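Local coordinates for protein putative rRNA methyltransferase (Sorangium cellulosum, PDB 4RWZ) that methylates 16S ribosomal RNA within the 30S subunit as an aminoglycoside-resistance enzyme, probably with S-adenosylmethionine as methyl donor, at residues F105-L110 and F144-Y149; S109-L114 and A137-S142; I29-G34 and H99-N104; A85-L90 and E123-L128. All blocks are in the same frame, centred on the assembly; numbering follows the deposited sequence.

Interaction 1 of 4, residues F105-L110 and F144-Y149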
loop_
_atom_site.group_PDB
_atom_site.type_symbol
_atom_site.label_atom_id
_atom_site.label_comp_id
_atom_site.label_asym_id
_atom_site.label_seq_id
_atom_site.Cartn_x
_atom_site.Cartn_y
_atom_site.Cartn_z
ATOM N N PHE A 105 -0.549 -9.415 1.582
ATOM C CA PHE A 105 -1.641 -10.355 1.284
ATOM C C PHE A 105 -2.832 -9.731 0.570
ATOM O O PHE A 105 -3.973 -9.830 1.040
ATOM C CB PHE A 105 -2.104 -11.057 2.565
ATOM C CG PHE A 105 -0.974 -11.787 3.253
ATOM C CD1 PHE A 105 -0.418 -12.903 2.659
ATOM C CD2 PHE A 105 -0.465 -11.354 4.456
ATOM C CE1 PHE A 105 0.655 -13.585 3.260
ATOM C CE2 PHE A 105 0.605 -12.046 5.052
ATOM C CZ PHE A 105 1.140 -13.157 4.433
ATOM N N PRO A 106 -2.580 -9.094 -0.577
ATOM C CA PRO A 106 -3.690 -8.493 -1.340
ATOM C C PRO A 106 -4.702 -9.573 -1.771
ATOM O O PRO A 106 -4.312 -10.703 -2.032
ATOM C CB PRO A 106 -2.984 -7.945 -2.616
ATOM C CG PRO A 106 -1.730 -8.787 -2.747
ATOM C CD PRO A 106 -1.289 -8.952 -1.259
ATOM N N TRP A 107 -5.966 -9.235 -1.848
ATOM C CA TRP A 107 -6.967 -10.179 -2.337
ATOM C C TRP A 107 -6.718 -10.517 -3.823
ATOM O O TRP A 107 -5.912 -9.856 -4.481
ATOM C CB TRP A 107 -8.341 -9.553 -2.196
ATOM C CG TRP A 107 -8.856 -9.569 -0.774
ATOM C CD1 TRP A 107 -8.244 -10.078 0.337
ATOM C CD2 TRP A 107 -10.110 -9.050 -0.354
ATOM N NE1 TRP A 107 -9.077 -9.902 1.446
ATOM C CE2 TRP A 107 -10.226 -9.279 1.033
ATOM C CE3 TRP A 107 -11.156 -8.419 -1.030
ATOM C CZ2 TRP A 107 -11.375 -8.884 1.772
ATOM C CZ3 TRP A 107 -12.282 -8.044 -0.303
ATOM C CH2 TRP A 107 -12.373 -8.283 1.077
ATOM N N ALA A 108 -7.438 -11.506 -4.344
ATOM C CA ALA A 108 -7.072 -12.083 -5.657
ATOM C C ALA A 108 -6.988 -11.081 -6.800
ATOM O O ALA A 108 -6.156 -11.204 -7.710
ATOM C CB ALA A 108 -8.037 -13.185 -6.012
ATOM N N SER A 109 -7.894 -10.114 -6.789
ATOM C CA SER A 109 -7.930 -9.155 -7.902
ATOM C C SER A 109 -6.652 -8.327 -7.990
ATOM O O SER A 109 -6.111 -8.125 -9.069
ATOM C CB SER A 109 -9.122 -8.236 -7.754
ATOM O OG SER A 109 -10.236 -8.894 -8.318
ATOM N N LEU A 110 -6.180 -7.868 -6.829
ATOM C CA LEU A 110 -4.956 -7.063 -6.752
ATOM C C LEU A 110 -3.748 -7.913 -6.876
ATOM O O LEU A 110 -2.751 -7.482 -7.461
ATOM C CB LEU A 110 -4.898 -6.298 -5.436
ATOM C CG LEU A 110 -3.679 -5.374 -5.188
ATOM C CD1 LEU A 110 -3.400 -4.497 -6.437
ATOM C CD2 LEU A 110 -4.018 -4.500 -3.987
ATOM N N PHE A 144 -8.827 -14.269 0.021
ATOM C CA PHE A 144 -10.184 -14.186 -0.449
ATOM C C PHE A 144 -10.168 -13.853 -1.944
ATOM O O PHE A 144 -9.432 -12.952 -2.400
ATOM C CB PHE A 144 -10.917 -13.071 0.287
ATOM C CG PHE A 144 -12.320 -12.869 -0.210
ATOM C CD1 PHE A 144 -13.254 -13.902 -0.112
ATOM C CD2 PHE A 144 -12.687 -11.691 -0.807
ATOM C CE1 PHE A 144 -14.535 -13.733 -0.585
ATOM C CE2 PHE A 144 -13.964 -11.524 -1.288
ATOM C CZ PHE A 144 -14.883 -12.551 -1.188
ATOM N N ASP A 145 -10.994 -14.556 -2.716
ATOM C CA ASP A 145 -11.088 -14.272 -4.168
ATOM C C ASP A 145 -12.240 -13.294 -4.470
ATOM O O ASP A 145 -13.387 -13.687 -4.411
ATOM C CB ASP A 145 -11.262 -15.586 -4.922
ATOM C CG ASP A 145 -10.996 -15.453 -6.430
ATOM O OD1 ASP A 145 -11.034 -14.320 -6.944
ATOM O OD2 ASP A 145 -10.736 -16.474 -7.091
ATOM N N ASP A 146 -11.935 -12.024 -4.737
ATOM C CA ASP A 146 -12.937 -11.014 -4.993
ATOM C C ASP A 146 -13.221 -10.849 -6.487
ATOM O O ASP A 146 -13.969 -9.955 -6.882
ATOM C CB ASP A 146 -12.503 -9.670 -4.407
ATOM C CG ASP A 146 -11.116 -9.225 -4.897
ATOM O OD1 ASP A 146 -10.368 -10.065 -5.425
ATOM O OD2 ASP A 146 -10.742 -8.061 -4.600
ATOM N N ARG A 147 -12.618 -11.701 -7.303
ATOM C CA ARG A 147 -12.756 -11.568 -8.773
ATOM C C ARG A 147 -14.102 -12.022 -9.269
ATOM O O ARG A 147 -14.713 -12.879 -8.677
ATOM C CB ARG A 147 -11.677 -12.384 -9.514
ATOM C CG ARG A 147 -10.216 -11.899 -9.297
ATOM C CD ARG A 147 -9.197 -12.853 -9.887
ATOM N NE ARG A 147 -9.355 -14.170 -9.290
ATOM C CZ ARG A 147 -8.695 -15.253 -9.685
ATOM N NH1 ARG A 147 -7.856 -15.173 -10.718
ATOM N NH2 ARG A 147 -8.902 -16.412 -9.078
ATOM N N PRO A 148 -14.570 -11.438 -10.384
ATOM C CA PRO A 148 -15.675 -12.070 -11.104
ATOM C C PRO A 148 -15.412 -13.569 -11.337
ATOM O O PRO A 148 -14.284 -13.967 -11.602
ATOM C CB PRO A 148 -15.609 -11.406 -12.485
ATOM C CG PRO A 148 -14.906 -10.149 -12.314
ATOM C CD PRO A 148 -13.976 -10.311 -11.121
ATOM N N TYR A 149 -16.447 -14.393 -11.318
ATOM C CA TYR A 149 -16.263 -15.810 -11.648
ATOM C C TYR A 149 -15.627 -16.070 -13.018
ATOM O O TYR A 149 -14.820 -16.985 -13.172
ATOM C CB TYR A 149 -17.576 -16.573 -11.463
ATOM C CG TYR A 149 -18.011 -16.557 -10.008
ATOM C CD1 TYR A 149 -18.613 -15.428 -9.455
ATOM C CD2 TYR A 149 -17.790 -17.652 -9.180
ATOM C CE1 TYR A 149 -18.989 -15.392 -8.121
ATOM C CE2 TYR A 149 -18.176 -17.630 -7.841
ATOM C CZ TYR A 149 -18.771 -16.495 -7.319
ATOM O OH TYR A 149 -19.150 -16.465 -5.993
#

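Interaction 2 of 4, residues S109-L114 and A137-S142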
loop_
_atom_site.group_PDB
_atom_site.type_symbol
_atom_site.label_atom_id
_atom_site.label_comp_id
_atom_site.label_asym_id
_atom_site.label_seq_id
_atom_site.Cartn_x
_atom_site.Cartn_y
_atom_site.Cartn_z
ATOM N N SER A 109 -7.894 -10.114 -6.789
ATOM C CA SER A 109 -7.930 -9.155 -7.902
ATOM C C SER A 109 -6.652 -8.327 -7.990
ATOM O O SER A 109 -6.111 -8.125 -9.069
ATOM C CB SER A 109 -9.122 -8.236 -7.754
ATOM O OG SER A 109 -10.236 -8.894 -8.318
ATOM N N LEU A 110 -6.180 -7.868 -6.829
ATOM C CA LEU A 110 -4.956 -7.063 -6.752
ATOM C C LEU A 110 -3.748 -7.913 -6.876
ATOM O O LEU A 110 -2.751 -7.482 -7.461
ATOM C CB LEU A 110 -4.898 -6.298 -5.436
ATOM C CG LEU A 110 -3.679 -5.374 -5.188
ATOM C CD1 LEU A 110 -3.400 -4.497 -6.437
ATOM C CD2 LEU A 110 -4.018 -4.500 -3.987
ATOM N N LEU A 111 -3.801 -9.118 -6.331
ATOM C CA LEU A 111 -2.757 -10.106 -6.541
ATOM C C LEU A 111 -2.561 -10.328 -8.032
ATOM O O LEU A 111 -1.429 -10.327 -8.538
ATOM C CB LEU A 111 -3.151 -11.439 -5.882
ATOM C CG LEU A 111 -2.269 -12.667 -6.147
ATOM C CD1 LEU A 111 -0.846 -12.420 -5.659
ATOM C CD2 LEU A 111 -2.864 -13.922 -5.467
ATOM N N SER A 112 -3.668 -10.550 -8.731
ATOM C CA SER A 112 -3.543 -10.745 -10.182
ATOM C C SER A 112 -2.913 -9.559 -10.892
ATOM O O SER A 112 -2.111 -9.712 -11.810
ATOM C CB SER A 112 -4.909 -10.994 -10.826
ATOM O OG SER A 112 -5.469 -12.125 -10.216
ATOM N N ALA A 113 -3.311 -8.367 -10.487
ATOM C CA ALA A 113 -2.788 -7.159 -11.102
ATOM C C ALA A 113 -1.266 -7.105 -10.901
ATOM O O ALA A 113 -0.561 -6.526 -11.729
ATOM C CB ALA A 113 -3.493 -5.884 -10.507
ATOM N N LEU A 114 -0.734 -7.662 -9.794
ATOM C CA LEU A 114 0.729 -7.571 -9.563
ATOM C C LEU A 114 1.507 -8.675 -10.271
ATOM O O LEU A 114 2.738 -8.536 -10.571
ATOM C CB LEU A 114 1.064 -7.650 -8.027
ATOM C CG LEU A 114 0.468 -6.481 -7.218
ATOM C CD1 LEU A 114 0.545 -6.858 -5.682
ATOM C CD2 LEU A 114 1.262 -5.223 -7.445
ATOM N N ALA A 137 5.668 -6.410 -1.746
ATOM C CA ALA A 137 4.408 -7.150 -1.792
ATOM C C ALA A 137 4.630 -8.553 -1.208
ATOM O O ALA A 137 5.605 -9.253 -1.572
ATOM C CB ALA A 137 3.874 -7.223 -3.230
ATOM N N LEU A 138 3.715 -8.962 -0.329
ATOM C CA LEU A 138 3.710 -10.332 0.208
ATOM C C LEU A 138 2.519 -11.027 -0.420
ATOM O O LEU A 138 1.368 -10.663 -0.135
ATOM C CB LEU A 138 3.529 -10.363 1.715
ATOM C CG LEU A 138 4.824 -10.232 2.520
ATOM C CD1 LEU A 138 5.760 -11.418 2.280
ATOM C CD2 LEU A 138 5.525 -8.952 2.154
ATOM N N LEU A 139 2.786 -12.033 -1.241
ATOM C CA LEU A 139 1.769 -12.566 -2.155
ATOM C C LEU A 139 1.432 -14.001 -1.754
ATOM O O LEU A 139 2.330 -14.829 -1.627
ATOM C CB LEU A 139 2.268 -12.543 -3.610
ATOM C CG LEU A 139 2.715 -11.184 -4.186
ATOM C CD1 LEU A 139 3.140 -11.334 -5.645
ATOM C CD2 LEU A 139 1.623 -10.156 -4.004
ATOM N N ASN A 140 0.150 -14.321 -1.622
ATOM C CA ASN A 140 -0.214 -15.644 -1.159
ATOM C C ASN A 140 -1.564 -15.918 -1.809
ATOM O O ASN A 140 -2.439 -15.039 -1.827
ATOM C CB ASN A 140 -0.297 -15.604 0.369
ATOM C CG ASN A 140 -0.681 -16.929 0.979
ATOM O OD1 ASN A 140 -1.797 -17.395 0.803
ATOM N ND2 ASN A 140 0.263 -17.556 1.677
ATOM N N GLN A 141 -1.706 -17.116 -2.386
ATOM C CA GLN A 141 -2.879 -17.451 -3.173
ATOM C C GLN A 141 -4.036 -17.998 -2.377
ATOM O O GLN A 141 -5.084 -18.314 -2.947
ATOM C CB GLN A 141 -2.499 -18.451 -4.271
ATOM C CG GLN A 141 -1.566 -17.852 -5.267
ATOM C CD GLN A 141 -1.409 -18.708 -6.475
ATOM O OE1 GLN A 141 -2.197 -19.625 -6.707
ATOM N NE2 GLN A 141 -0.378 -18.425 -7.259
ATOM N N SER A 142 -3.896 -18.029 -1.070
ATOM C CA SER A 142 -4.996 -18.484 -0.206
ATOM C C SER A 142 -5.894 -17.337 0.282
ATOM O O SER A 142 -6.814 -17.564 1.076
ATOM C CB SER A 142 -4.473 -19.338 0.958
ATOM O OG SER A 142 -3.769 -18.573 1.944
#

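Interaction 3 of 4, residues I29-G34 and H99-N104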
loop_
_atom_site.group_PDB
_atom_site.type_symbol
_atom_site.label_atom_id
_atom_site.label_comp_id
_atom_site.label_asym_id
_atom_site.label_seq_id
_atom_site.Cartn_x
_atom_site.Cartn_y
_atom_site.Cartn_z
ATOM N N ILE A 29 3.360 3.779 3.177
ATOM C CA ILE A 29 1.932 3.671 2.846
ATOM C C ILE A 29 1.614 2.219 2.668
ATOM O O ILE A 29 2.285 1.503 1.910
ATOM C CB ILE A 29 1.577 4.472 1.585
ATOM C CG1 ILE A 29 1.964 5.960 1.833
ATOM C CG2 ILE A 29 0.058 4.248 1.217
ATOM C CD1 ILE A 29 1.692 6.881 0.567
ATOM N N ASP A 30 0.570 1.754 3.350
ATOM C CA ASP A 30 0.180 0.348 3.270
ATOM C C ASP A 30 -1.161 0.288 2.554
ATOM O O ASP A 30 -2.136 0.750 3.097
ATOM C CB ASP A 30 0.029 -0.210 4.708
ATOM C CG ASP A 30 -0.354 -1.712 4.740
ATOM O OD1 ASP A 30 0.216 -2.490 3.920
ATOM O OD2 ASP A 30 -1.186 -2.170 5.628
ATOM N N VAL A 31 -1.215 -0.281 1.345
ATOM C CA VAL A 31 -2.463 -0.250 0.550
ATOM C C VAL A 31 -3.233 -1.524 0.796
ATOM O O VAL A 31 -2.639 -2.621 0.782
ATOM C CB VAL A 31 -2.081 -0.105 -0.949
ATOM C CG1 VAL A 31 -3.289 -0.282 -1.843
ATOM C CG2 VAL A 31 -1.502 1.241 -1.124
ATOM N N GLY A 32 -4.531 -1.383 1.099
ATOM C CA GLY A 32 -5.380 -2.511 1.445
ATOM C C GLY A 32 -5.077 -2.945 2.859
ATOM O O GLY A 32 -4.884 -4.132 3.156
ATOM N N THR A 33 -5.064 -1.986 3.763
ATOM C CA THR A 33 -4.529 -2.285 5.117
ATOM C C THR A 33 -5.518 -3.106 5.995
ATOM O O THR A 33 -5.160 -3.577 7.105
ATOM C CB THR A 33 -4.151 -0.950 5.778
ATOM O OG1 THR A 33 -3.321 -1.163 6.912
ATOM C CG2 THR A 33 -5.425 -0.264 6.277
ATOM N N GLY A 34 -6.761 -3.267 5.541
ATOM C CA GLY A 34 -7.705 -4.042 6.333
ATOM C C GLY A 34 -8.001 -3.408 7.686
ATOM O O GLY A 34 -8.376 -2.246 7.770
ATOM N N HIS A 99 8.299 6.461 0.874
ATOM C CA HIS A 99 9.612 5.803 0.782
ATOM C C HIS A 99 9.408 4.305 0.669
ATOM O O HIS A 99 10.205 3.622 0.035
ATOM C CB HIS A 99 10.450 6.057 2.043
ATOM C CG HIS A 99 10.879 7.469 2.190
ATOM N ND1 HIS A 99 10.062 8.449 2.711
ATOM C CD2 HIS A 99 12.051 8.077 1.871
ATOM C CE1 HIS A 99 10.715 9.599 2.715
ATOM N NE2 HIS A 99 11.915 9.401 2.201
ATOM N N THR A 100 8.319 3.808 1.277
ATOM C CA THR A 100 7.964 2.379 1.236
ATOM C C THR A 100 6.470 2.223 1.028
ATOM O O THR A 100 5.684 2.836 1.778
ATOM C CB THR A 100 8.331 1.687 2.576
ATOM O OG1 THR A 100 9.697 2.008 2.910
ATOM C CG2 THR A 100 8.143 0.167 2.463
ATOM N N LEU A 101 6.066 1.403 0.046
ATOM C CA LEU A 101 4.643 1.126 -0.183
ATOM C C LEU A 101 4.478 -0.369 -0.007
ATOM O O LEU A 101 5.097 -1.138 -0.735
ATOM C CB LEU A 101 4.278 1.481 -1.618
ATOM C CG LEU A 101 2.871 1.121 -2.116
ATOM C CD1 LEU A 101 1.932 1.921 -1.370
ATOM C CD2 LEU A 101 2.862 1.491 -3.649
ATOM N N THR A 102 3.643 -0.790 0.936
ATOM C CA THR A 102 3.477 -2.213 1.208
ATOM C C THR A 102 2.109 -2.743 0.740
ATOM O O THR A 102 1.082 -2.034 0.797
ATOM C CB THR A 102 3.667 -2.541 2.714
ATOM O OG1 THR A 102 2.745 -1.740 3.487
ATOM C CG2 THR A 102 5.145 -2.254 3.145
ATOM N N LEU A 103 2.115 -3.968 0.192
ATOM C CA LEU A 103 0.844 -4.687 -0.111
ATOM C C LEU A 103 0.993 -6.028 0.560
ATOM O O LEU A 103 1.723 -6.896 0.072
ATOM C CB LEU A 103 0.659 -4.896 -1.609
ATOM C CG LEU A 103 0.334 -3.555 -2.299
ATOM C CD1 LEU A 103 1.580 -3.092 -2.843
ATOM C CD2 LEU A 103 -0.728 -3.588 -3.359
ATOM N N ASN A 104 0.321 -6.192 1.690
ATOM C CA ASN A 104 0.434 -7.415 2.503
ATOM C C ASN A 104 -0.763 -8.295 2.257
ATOM O O ASN A 104 -1.857 -7.955 2.685
ATOM C CB ASN A 104 0.434 -7.049 3.984
ATOM C CG ASN A 104 1.696 -6.341 4.386
ATOM O OD1 ASN A 104 2.767 -6.796 4.034
ATOM N ND2 ASN A 104 1.583 -5.215 5.090
HETATM O O HOH W 1 -1.395 -4.193 2.714
HETATM O O HOH W 2 -1.421 -4.725 6.089
HETATM O O HOH W 3 -3.268 -5.929 4.186
HETATM O O HOH W 4 -4.404 -6.765 1.918
#

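Interaction 4 of 4, residues A85-L90 and E123-L128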
loop_
_atom_site.group_PDB
_atom_site.type_symbol
_atom_site.label_atom_id
_atom_site.label_comp_id
_atom_site.label_asym_id
_atom_site.label_seq_id
_atom_site.Cartn_x
_atom_site.Cartn_y
_atom_site.Cartn_z
ATOM N N ALA A 85 -9.794 4.794 0.607
ATOM C CA ALA A 85 -9.639 4.886 -0.859
ATOM C C ALA A 85 -9.463 3.488 -1.453
ATOM O O ALA A 85 -9.004 2.560 -0.794
ATOM C CB ALA A 85 -8.444 5.767 -1.235
ATOM N N SER A 86 -9.890 3.394 -2.709
ATOM C CA SER A 86 -9.749 2.235 -3.538
ATOM C C SER A 86 -8.462 2.405 -4.377
ATOM O O SER A 86 -8.100 3.521 -4.730
ATOM C CB SER A 86 -10.958 2.195 -4.493
ATOM O OG SER A 86 -12.177 2.213 -3.700
ATOM N N VAL A 87 -7.851 1.307 -4.753
ATOM C CA VAL A 87 -6.658 1.354 -5.591
ATOM C C VAL A 87 -6.934 2.008 -6.928
ATOM O O VAL A 87 -6.048 2.655 -7.483
ATOM C CB VAL A 87 -6.099 -0.062 -5.823
ATOM C CG1 VAL A 87 -4.748 -0.011 -6.514
ATOM C CG2 VAL A 87 -5.975 -0.783 -4.509
ATOM N N GLN A 88 -8.162 1.928 -7.438
ATOM C CA GLN A 88 -8.409 2.584 -8.729
ATOM C C GLN A 88 -8.580 4.096 -8.603
ATOM O O GLN A 88 -8.604 4.797 -9.602
ATOM C CB GLN A 88 -9.592 1.989 -9.461
ATOM C CG GLN A 88 -10.879 2.750 -9.233
ATOM C CD GLN A 88 -11.986 2.302 -10.163
ATOM O OE1 GLN A 88 -12.208 1.100 -10.370
ATOM N NE2 GLN A 88 -12.660 3.276 -10.774
ATOM N N ALA A 89 -8.682 4.615 -7.385
ATOM C CA ALA A 89 -8.791 6.068 -7.219
ATOM C C ALA A 89 -8.119 6.532 -5.948
ATOM O O ALA A 89 -8.769 6.932 -4.971
ATOM C CB ALA A 89 -10.272 6.517 -7.235
ATOM N N LEU A 90 -6.802 6.418 -5.900
ATOM C CA LEU A 90 -6.101 6.757 -4.656
ATOM C C LEU A 90 -6.009 8.277 -4.573
ATOM O O LEU A 90 -5.939 8.929 -5.629
ATOM C CB LEU A 90 -4.719 6.087 -4.663
ATOM C CG LEU A 90 -4.766 4.551 -4.527
ATOM C CD1 LEU A 90 -3.441 3.921 -5.049
ATOM C CD2 LEU A 90 -5.022 4.081 -3.080
ATOM N N GLU A 123 0.689 1.425 -12.531
ATOM C CA GLU A 123 0.833 2.866 -12.633
ATOM C C GLU A 123 0.196 3.587 -11.429
ATOM O O GLU A 123 0.720 4.594 -10.943
ATOM C CB GLU A 123 0.217 3.376 -13.957
ATOM C CG GLU A 123 1.017 2.872 -15.185
ATOM C CD GLU A 123 0.383 3.212 -16.490
ATOM O OE1 GLU A 123 -0.355 4.242 -16.510
ATOM O OE2 GLU A 123 0.679 2.502 -17.494
ATOM N N ALA A 124 -0.959 3.086 -10.975
ATOM C CA ALA A 124 -1.593 3.749 -9.836
ATOM C C ALA A 124 -0.693 3.651 -8.584
ATOM O O ALA A 124 -0.600 4.607 -7.783
ATOM C CB ALA A 124 -2.982 3.137 -9.548
ATOM N N LEU A 125 -0.068 2.489 -8.409
ATOM C CA LEU A 125 0.834 2.279 -7.237
ATOM C C LEU A 125 2.119 3.101 -7.373
ATOM O O LEU A 125 2.589 3.720 -6.404
ATOM C CB LEU A 125 1.134 0.790 -7.104
ATOM C CG LEU A 125 -0.125 -0.071 -6.791
ATOM C CD1 LEU A 125 0.331 -1.528 -6.869
ATOM C CD2 LEU A 125 -0.613 0.217 -5.381
ATOM N N ARG A 126 2.681 3.135 -8.567
ATOM C CA ARG A 126 3.905 3.904 -8.803
ATOM C C ARG A 126 3.675 5.389 -8.513
ATOM O O ARG A 126 4.563 6.103 -8.057
ATOM C CB ARG A 126 4.388 3.712 -10.239
ATOM C CG ARG A 126 5.563 4.636 -10.646
ATOM C CD ARG A 126 6.842 4.318 -9.798
ATOM N NE ARG A 126 7.970 5.155 -10.242
ATOM C CZ ARG A 126 8.142 6.410 -9.823
ATOM N NH1 ARG A 126 7.249 6.960 -9.003
ATOM N NH2 ARG A 126 9.177 7.121 -10.213
ATOM N N ARG A 127 2.458 5.862 -8.751
ATOM C CA ARG A 127 2.147 7.263 -8.464
ATOM C C ARG A 127 2.350 7.623 -6.999
ATOM O O ARG A 127 2.695 8.794 -6.678
ATOM C CB ARG A 127 0.700 7.558 -8.913
ATOM C CG ARG A 127 0.137 8.929 -8.648
ATOM C CD ARG A 127 -1.314 8.855 -9.224
ATOM N NE ARG A 127 -2.162 10.023 -9.062
ATOM C CZ ARG A 127 -3.195 10.078 -8.228
ATOM N NH1 ARG A 127 -3.490 9.035 -7.460
ATOM N NH2 ARG A 127 -3.936 11.175 -8.160
ATOM N N LEU A 128 2.206 6.639 -6.104
ATOM C CA LEU A 128 2.317 6.933 -4.675
ATOM C C LEU A 128 3.748 6.951 -4.123
ATOM O O LEU A 128 3.964 7.351 -2.978
ATOM C CB LEU A 128 1.559 5.899 -3.801
ATOM C CG LEU A 128 0.039 5.881 -3.946
ATOM C CD1 LEU A 128 -0.620 4.999 -2.872
ATOM C CD2 LEU A 128 -0.460 7.264 -3.861
#

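Interaction 1 of 4, residues F105-L110 and F144-Y149
Phe144 leans over the indole of Trp107, edge to face. Its CD2 sits above the six-membered ring, off-centre toward the rim and 3.6 Å from Trp107 CE3, with the two ring planes 69° apart. Phe144 CB stands over the neighbouring five-membered ring, 3.9 Å from its centroid and almost on its normal, in a CH-pi contact. Phe144 CG lies anti to the backbone N (chi1 177°); CD2, on the rim of the phenyl ring, is the atom nearest the indole. Asp146 approaches from another direction: OD2 lies at the edge of the indole, in its plane, 3.6 Å from Trp107 CE3.

Trp107 is the N-cap residue of helix 108-115, just past the C-terminal end of strand 98-104, the edge of the sheet where class I methyltransferases generally keep cofactor and substrate. The loop of 144-149 comes down on this helix start and supplies acceptors for its first N-H groups. Ala108 N donates to Phe144 O (3.1 Å) in the carbonyl plane, and Ser109 N donates to the syn lone pair of Asp146 OD1 (2.8 Å). A negative carboxylate beside a helix N-terminus would be favoured electrostatically.

Ala108 CB packs 3.3 Å from Asp145 OD1, on a carboxylate held by Arg147. NE and NH2 of that arginine grip Asp145 side-on, one oxygen each, with NH2 to OD2 at 2.7 Å in a salt bridge. Arg147 N reaches OD1 from the opposite face of the carboxylate plane to NE, closing an Asx turn (3.1 Å).

Interaction 2 of 4, residues S109-L114 and A137-S142
In the beta-alpha-beta crossover that joins strand 98-104 to its parallel neighbour 133-139, helix 108-115 lays Leu111 and Leu114 against Leu139 and Ala137 at the end of the second strand. The axes of helix 109-114 and strand 137-139 come within 10.1 Å at 113°, a separation bridged by leucine and alanine side chains. Leu111 straddles the point where the strand gives way to loop. Its CG is anti to the backbone N (chi1 172°), and from there the two methyls part: CD1 lies 3.7 Å from Leu139 CB and is equally near Leu139 CD2, while CD2 faces the loop, 3.8 Å from Asn140 O and 4.1 Å from Gln141 CG. The Gln141 chain passes Leu111 at about a right angle.

One turn on, Leu114 CD1 touches two side chains of the strand, 3.9 Å from Leu139 CD2 and 4.2 Å from Ala137 CB. Asn140 CB points away from the helix; OD1 takes Ser142 N (2.9 Å) in an Asx turn and Ser142 OG from the opposite face of the amide plane, while ND2 bonds Thr206. Leu155 also touches Leu111, and Leu122 and Leu125 of helix 119-127 touch Leu114. No hydrogen bond joins the two segments; a mainly aliphatic packing of helix on sheet is typical of the Rossmann-like alpha/beta fold of class I methyltransferases.

Interaction 3 of 4, residues I29-G34 and H99-N104
The carboxylate of Asp30 is met from above its plane by Thr102 OG1, which donates to OD1 at 2.7 Å, 35° out of that plane. The Asn104 side chain crosses that of Asp30 at about a right angle, with amide and carboxylate planes 49° apart and ND2 3.3 Å from Asp30 OD1. Thr33 OG1 donates to the other oxygen, OD2, on the anti side. Thr102 OG1 reaches Asp30 from the position between its own backbone N and carbonyl carbon (chi1 56°).

The backbones run side by side as parallel strands at the centre of the sheet: Ile29 N bonds Thr100 O, Thr102 N bonds Ile29 O (2.8 Å) and Val31 N bonds Thr102 O. On the face away from Asp30, Leu101 CD1 lies 3.5 Å from Val31 CG2 and 3.9 Å from Ile29 CB.

Beyond Val31 the strands part and water enters. One water bridges Asp30 OD1 and Asn104 N, a second Asp30 OD2 and Asn104 ND2, and two more lie between Gly32 O and Asn104 O. The glycine-rich turn here resembles the first AdoMet-binding motif of class I methyltransferases. Hydroxyl and water donors would favour the charged form of buried Asp30, and its bond to Thr33 ties the strand end to the turn.

Interaction 4 of 4, residues A85-L90 and E123-L128
Leu90 carries the contact, driving its side chain against helix 119-127. Its CD1 lies 3.7 Å from Leu128 CD1, the two side chains crossing at about a right angle. The same methyl also lies 4.0 Å from Ala124 O. The backbone of Leu90 is held too: Arg127, extended from CG to NE, brings NH1 to Leu90 O at 3.1 Å. This bond is nearly straight at the hydrogen (173°), with the oxygen in the guanidinium plane, yet the nitrogen stands well above the plane of the carbonyl, 51° out of it.

Segment 85-90 leaves strand 80-84 at its C-terminal end; in class I methyltransferases the turn after the third strand commonly lies beside the adenine of AdoMet. Here the turn is tied through Leu90 and Val87 to a helix of the crossover between strands 98-104 and 133-139. Ala124 points CB at the turn, 3.7 Å from Val87 O. Val87 CG1 meets the tip of Leu125, 4.3 Å from CD2. Leu90 also touches Val54 of strand 49-55, while Arg127 lies against Glu92 and Leu128 against Leu94.

Overall arrangement
All four contacts belong to one Rossmann-like domain built round a seven-stranded mixed sheet. Interaction 3 pairs its central strands, its centre about 2 Å from that of the chain, and closes before interactions 1 and 2 open. Those two share Ser109 and Leu110 of helix 108-115, with centres about 8 Å apart. Interaction 4 alternates with the other three along the chain and brings helix 119-127 beside the central strands: its centre is about 11 Å from that of interaction 3, where Val31 CG1 packs on Val87 CG2. Interaction 1 lies farthest out, its centre about 17 Å from that of interaction 4. Together they join the core to loops at the C-terminal edge of the sheet.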